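Local structure of SusD homolog (Bacteroides thetaiotaomicron VPI-5482, 3IV0) at residues A388-R398 and L411-E422. The protein is of unknown function but, as a SusD-family protein of the outer membrane, probably binds glycans at the cell surface for uptake. Sequence-based numbering, arbitrary orientation.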
loop_
_atom_site.group_PDB
_atom_site.type_symbol
_atom_site.label_atom_id
_atom_site.label_comp_id
_atom_site.label_asym_id
_atom_site.label_seq_id
_atom_site.Cartn_x
_atom_site.Cartn_y
_atom_site.Cartn_z
ATOM N N ALA A 388 4.929 -7.986 -22.027
ATOM C CA ALA A 388 4.548 -8.372 -20.672
ATOM C C ALA A 388 5.589 -9.288 -20.019
ATOM O O ALA A 388 5.966 -9.093 -18.873
ATOM C CB ALA A 388 3.173 -9.007 -20.656
ATOM N N CYS A 389 6.079 -10.288 -20.754
ATOM C CA CYS A 389 7.156 -11.132 -20.282
ATOM C C CYS A 389 8.430 -10.389 -20.019
ATOM O O CYS A 389 9.115 -10.640 -19.036
ATOM C CB CYS A 389 7.421 -12.292 -21.259
ATOM S SG CYS A 389 6.193 -13.557 -21.330
ATOM N N GLU A 390 8.789 -9.469 -20.901
ATOM C CA GLU A 390 9.989 -8.675 -20.698
ATOM C C GLU A 390 9.949 -7.938 -19.356
ATOM O O GLU A 390 10.942 -7.905 -18.623
ATOM C CB GLU A 390 10.175 -7.709 -21.856
ATOM C CG GLU A 390 11.406 -6.863 -21.838
ATOM C CD GLU A 390 11.300 -5.732 -22.851
ATOM O OE1 GLU A 390 11.138 -6.041 -24.054
ATOM O OE2 GLU A 390 11.346 -4.553 -22.440
ATOM N N LEU A 391 8.827 -7.276 -19.085
ATOM C CA LEU A 391 8.637 -6.566 -17.833
ATOM C C LEU A 391 8.733 -7.512 -16.636
ATOM O O LEU A 391 9.453 -7.236 -15.691
ATOM C CB LEU A 391 7.305 -5.825 -17.885
ATOM C CG LEU A 391 7.267 -4.627 -18.842
ATOM C CD1 LEU A 391 5.799 -4.291 -19.164
ATOM C CD2 LEU A 391 7.965 -3.407 -18.268
ATOM N N LEU A 392 7.974 -8.587 -16.684
ATOM C CA LEU A 392 7.999 -9.605 -15.656
ATOM C C LEU A 392 9.418 -10.083 -15.400
ATOM O O LEU A 392 9.855 -10.240 -14.273
ATOM C CB LEU A 392 7.081 -10.764 -16.063
ATOM C CG LEU A 392 7.121 -12.028 -15.221
ATOM C CD1 LEU A 392 6.784 -11.724 -13.748
ATOM C CD2 LEU A 392 6.185 -13.104 -15.813
ATOM N N ASN A 393 10.151 -10.298 -16.481
ATOM C CA ASN A 393 11.500 -10.850 -16.348
ATOM C C ASN A 393 12.524 -9.900 -15.777
ATOM O O ASN A 393 13.541 -10.327 -15.251
ATOM C CB ASN A 393 11.936 -11.451 -17.681
ATOM C CG ASN A 393 11.255 -12.759 -17.951
ATOM O OD1 ASN A 393 10.936 -13.496 -17.026
ATOM N ND2 ASN A 393 11.031 -13.090 -19.238
ATOM N N ARG A 394 12.259 -8.609 -15.819
ATOM C CA ARG A 394 13.138 -7.701 -15.092
ATOM C C ARG A 394 13.109 -7.978 -13.600
ATOM O O ARG A 394 14.143 -7.954 -12.937
ATOM C CB ARG A 394 12.778 -6.261 -15.394
ATOM C CG ARG A 394 13.204 -5.866 -16.820
ATOM C CD ARG A 394 12.704 -4.542 -17.223
ATOM N NE ARG A 394 13.269 -3.481 -16.415
ATOM C CZ ARG A 394 12.807 -2.233 -16.461
ATOM N NH1 ARG A 394 11.820 -1.954 -17.279
ATOM N NH2 ARG A 394 13.340 -1.297 -15.705
ATOM N N VAL A 395 11.932 -8.306 -13.095
ATOM C CA VAL A 395 11.775 -8.647 -11.692
ATOM C C VAL A 395 12.307 -10.060 -11.405
ATOM O O VAL A 395 13.013 -10.259 -10.418
ATOM C CB VAL A 395 10.320 -8.484 -11.259
ATOM C CG1 VAL A 395 10.128 -8.914 -9.801
ATOM C CG2 VAL A 395 9.877 -7.002 -11.479
ATOM N N ARG A 396 11.995 -10.997 -12.299
ATOM C CA ARG A 396 12.509 -12.363 -12.142
ATOM C C ARG A 396 14.033 -12.353 -12.142
ATOM O O ARG A 396 14.666 -13.005 -11.321
ATOM C CB ARG A 396 12.034 -13.255 -13.278
ATOM C CG ARG A 396 10.547 -13.443 -13.437
ATOM C CD ARG A 396 9.975 -14.347 -12.396
ATOM N NE ARG A 396 10.431 -15.737 -12.588
ATOM C CZ ARG A 396 10.055 -16.739 -11.811
ATOM N NH1 ARG A 396 9.291 -16.551 -10.746
ATOM N NH2 ARG A 396 10.509 -17.962 -12.054
ATOM N N ASN A 397 14.629 -11.639 -13.092
ATOM C CA ASN A 397 16.084 -11.617 -13.203
ATOM C C ASN A 397 16.729 -10.987 -11.969
ATOM O O ASN A 397 17.754 -11.458 -11.492
ATOM C CB ASN A 397 16.554 -10.915 -14.471
ATOM C CG ASN A 397 16.403 -11.763 -15.742
ATOM O OD1 ASN A 397 16.089 -11.230 -16.817
ATOM N ND2 ASN A 397 16.657 -13.051 -15.640
ATOM N N ARG A 398 16.122 -9.940 -11.411
ATOM C CA ARG A 398 16.688 -9.332 -10.215
ATOM C C ARG A 398 16.697 -10.331 -9.055
ATOM O O ARG A 398 17.634 -10.332 -8.252
ATOM C CB ARG A 398 15.921 -8.035 -9.852
ATOM C CG ARG A 398 16.572 -7.268 -8.748
ATOM C CD ARG A 398 16.046 -7.561 -7.379
ATOM N NE ARG A 398 14.656 -7.126 -7.222
ATOM C CZ ARG A 398 14.269 -5.878 -6.996
ATOM N NH1 ARG A 398 15.140 -4.897 -6.892
ATOM N NH2 ARG A 398 12.986 -5.614 -6.887
ATOM N N LEU A 411 0.510 -16.700 -18.303
ATOM C CA LEU A 411 1.249 -15.446 -18.098
ATOM C C LEU A 411 0.533 -14.588 -17.052
ATOM O O LEU A 411 1.171 -14.039 -16.145
ATOM C CB LEU A 411 1.459 -14.703 -19.422
ATOM C CG LEU A 411 2.161 -13.345 -19.299
ATOM C CD1 LEU A 411 3.517 -13.520 -18.596
ATOM C CD2 LEU A 411 2.235 -12.727 -20.684
HETATM N N MSE A 412 -0.774 -14.471 -17.126
HETATM C CA MSE A 412 -1.517 -13.708 -16.138
HETATM C C MSE A 412 -1.309 -14.288 -14.746
HETATM O O MSE A 412 -1.042 -13.538 -13.773
HETATM C CB MSE A 412 -2.997 -13.723 -16.496
HETATM C CG MSE A 412 -3.301 -13.001 -17.792
HETATM SE SE MSE A 412 -5.132 -12.916 -18.249
HETATM C CE MSE A 412 -5.022 -13.155 -20.237
ATOM N N ASP A 413 -1.346 -15.601 -14.613
ATOM C CA ASP A 413 -1.083 -16.245 -13.342
ATOM C C ASP A 413 0.332 -15.953 -12.889
ATOM O O ASP A 413 0.581 -15.666 -11.716
ATOM C CB ASP A 413 -1.275 -17.778 -13.403
ATOM C CG ASP A 413 -2.716 -18.216 -13.387
ATOM O OD1 ASP A 413 -3.622 -17.378 -13.277
ATOM O OD2 ASP A 413 -2.919 -19.448 -13.511
ATOM N N ALA A 414 1.312 -16.067 -13.779
ATOM C CA ALA A 414 2.703 -15.834 -13.397
ATOM C C ALA A 414 2.891 -14.441 -12.803
ATOM O O ALA A 414 3.658 -14.262 -11.873
ATOM C CB ALA A 414 3.665 -16.036 -14.615
ATOM N N ILE A 415 2.258 -13.456 -13.406
ATOM C CA ILE A 415 2.407 -12.090 -12.931
ATOM C C ILE A 415 1.734 -11.923 -11.553
ATOM O O ILE A 415 2.330 -11.293 -10.663
ATOM C CB ILE A 415 1.846 -11.104 -13.955
ATOM C CG1 ILE A 415 2.661 -11.134 -15.258
ATOM C CG2 ILE A 415 1.790 -9.672 -13.360
ATOM C CD1 ILE A 415 1.929 -10.534 -16.472
ATOM N N PHE A 416 0.543 -12.506 -11.365
ATOM C CA PHE A 416 -0.108 -12.475 -10.048
ATOM C C PHE A 416 0.804 -13.098 -8.997
ATOM O O PHE A 416 1.036 -12.510 -7.953
ATOM C CB PHE A 416 -1.434 -13.222 -10.073
ATOM C CG PHE A 416 -1.976 -13.490 -8.721
ATOM C CD1 PHE A 416 -2.618 -12.498 -8.011
ATOM C CD2 PHE A 416 -1.809 -14.724 -8.126
ATOM C CE1 PHE A 416 -3.066 -12.748 -6.716
ATOM C CE2 PHE A 416 -2.280 -14.974 -6.852
ATOM C CZ PHE A 416 -2.908 -13.974 -6.153
ATOM N N TRP A 417 1.378 -14.259 -9.265
ATOM C CA TRP A 417 2.163 -14.945 -8.250
ATOM C C TRP A 417 3.465 -14.224 -8.025
ATOM O O TRP A 417 3.998 -14.206 -6.896
ATOM C CB TRP A 417 2.400 -16.415 -8.626
ATOM C CG TRP A 417 1.180 -17.261 -8.462
ATOM C CD1 TRP A 417 0.455 -17.835 -9.439
ATOM C CD2 TRP A 417 0.553 -17.621 -7.224
ATOM N NE1 TRP A 417 -0.592 -18.527 -8.902
ATOM C CE2 TRP A 417 -0.559 -18.413 -7.543
ATOM C CE3 TRP A 417 0.821 -17.342 -5.892
ATOM C CZ2 TRP A 417 -1.396 -18.947 -6.577
ATOM C CZ3 TRP A 417 -0.017 -17.877 -4.934
ATOM C CH2 TRP A 417 -1.109 -18.661 -5.285
ATOM N N GLU A 418 3.994 -13.599 -9.072
ATOM C CA GLU A 418 5.202 -12.821 -8.915
ATOM C C GLU A 418 4.974 -11.631 -7.976
ATOM O O GLU A 418 5.852 -11.272 -7.200
ATOM C CB GLU A 418 5.811 -12.364 -10.255
ATOM C CG GLU A 418 7.253 -11.879 -10.167
ATOM C CD GLU A 418 8.252 -12.957 -9.809
ATOM O OE1 GLU A 418 7.904 -14.162 -9.867
ATOM O OE2 GLU A 418 9.384 -12.566 -9.485
ATOM N N ARG A 419 3.847 -10.945 -8.113
ATOM C CA ARG A 419 3.532 -9.865 -7.173
ATOM C C ARG A 419 3.419 -10.410 -5.759
ATOM O O ARG A 419 3.863 -9.760 -4.803
ATOM C CB ARG A 419 2.210 -9.156 -7.546
ATOM C CG ARG A 419 2.357 -8.168 -8.721
ATOM C CD ARG A 419 1.106 -7.313 -9.006
ATOM N NE ARG A 419 0.656 -6.547 -7.847
ATOM C CZ ARG A 419 1.127 -5.361 -7.484
ATOM N NH1 ARG A 419 2.114 -4.787 -8.152
ATOM N NH2 ARG A 419 0.654 -4.738 -6.419
ATOM N N CYS A 420 2.877 -11.611 -5.572
ATOM C CA CYS A 420 2.794 -12.176 -4.238
ATOM C C CYS A 420 4.168 -12.465 -3.661
ATOM O O CYS A 420 4.409 -12.254 -2.477
ATOM C CB CYS A 420 1.949 -13.436 -4.264
ATOM S SG CYS A 420 0.189 -13.203 -4.582
ATOM N N ARG A 421 5.087 -12.960 -4.482
ATOM C CA ARG A 421 6.458 -13.204 -4.012
ATOM C C ARG A 421 7.191 -11.903 -3.750
ATOM O O ARG A 421 7.813 -11.712 -2.693
ATOM C CB ARG A 421 7.261 -13.961 -5.061
ATOM C CG ARG A 421 6.938 -15.447 -5.189
ATOM C CD ARG A 421 7.831 -16.092 -6.259
ATOM N NE ARG A 421 7.365 -15.896 -7.613
ATOM C CZ ARG A 421 6.428 -16.619 -8.197
ATOM N NH1 ARG A 421 5.870 -17.628 -7.554
ATOM N NH2 ARG A 421 6.058 -16.349 -9.429
ATOM N N GLU A 422 7.151 -10.995 -4.720
ATOM C CA GLU A 422 7.959 -9.791 -4.674
ATOM C C GLU A 422 7.530 -8.827 -3.570
ATOM O O GLU A 422 8.379 -8.214 -2.920
ATOM C CB GLU A 422 7.895 -9.085 -6.019
ATOM C CG GLU A 422 8.729 -7.844 -6.121
ATOM C CD GLU A 422 10.204 -8.101 -5.999
ATOM O OE1 GLU A 422 10.682 -9.238 -6.267
ATOM O OE2 GLU A 422 10.960 -7.173 -5.644
HETATM O O HOH W 1 12.992 -9.323 -7.658
#
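L392 and E418 meet where two near-parallel helices of the SusD family region pack side by side, 388-398 against 411-422, their axes 10.9 Å apart and inclined at 30°. The pair is a worked example of how one interface passes from knobs-into-holes packing to buried charge. L392 is the knob, seated among L411, A414, I415 and E418; its CD2 faces the first three, while L411 in turn spreads CD1 and CD2 over C389 and A388.

E418 belongs to both regimes. Its CB lies 3.7 Å from L392 CD1, and CG comes slightly closer to the same methyl. With CG anti to the backbone N (chi1 -164°) and a bend at chi2, the chain lays its aliphatic part on the leucine and carries CD to the CD methylene of R396. OE1 then accepts three hydrogen bonds. R396 NH1 gives one of 2.9 Å from within its guanidinium plane, on the syn side though tilted out of the carboxylate plane, the two planes standing 72° apart. R421 grips the same oxygen side-on through NE and NH2; OE1, shared by both guanidinium groups, probably accounts for R421 NH2 and R396 NH1 lying 3.5 Å apart. OE2 passes V395 CG1 and pairs with R319, while R396 NE is held by S402 O. Were E418 cut back to an alanine, R396 NH1 and R421 NH2 would probably be left close together without the carboxylate oxygen they share, and L392 CD1 would lose its CG contact.

One turn on, the E422 carboxylate and R398 guanidinium are nearly parallel but stepped, so R398 NH2 reaches OE2 from above the carboxylate plane in a bent hydrogen bond, and R319 and R366 add further charge pairs. A water completes the join, donating to V395 O and E422 OE1 while accepting from R398 NE at 2.8 Å.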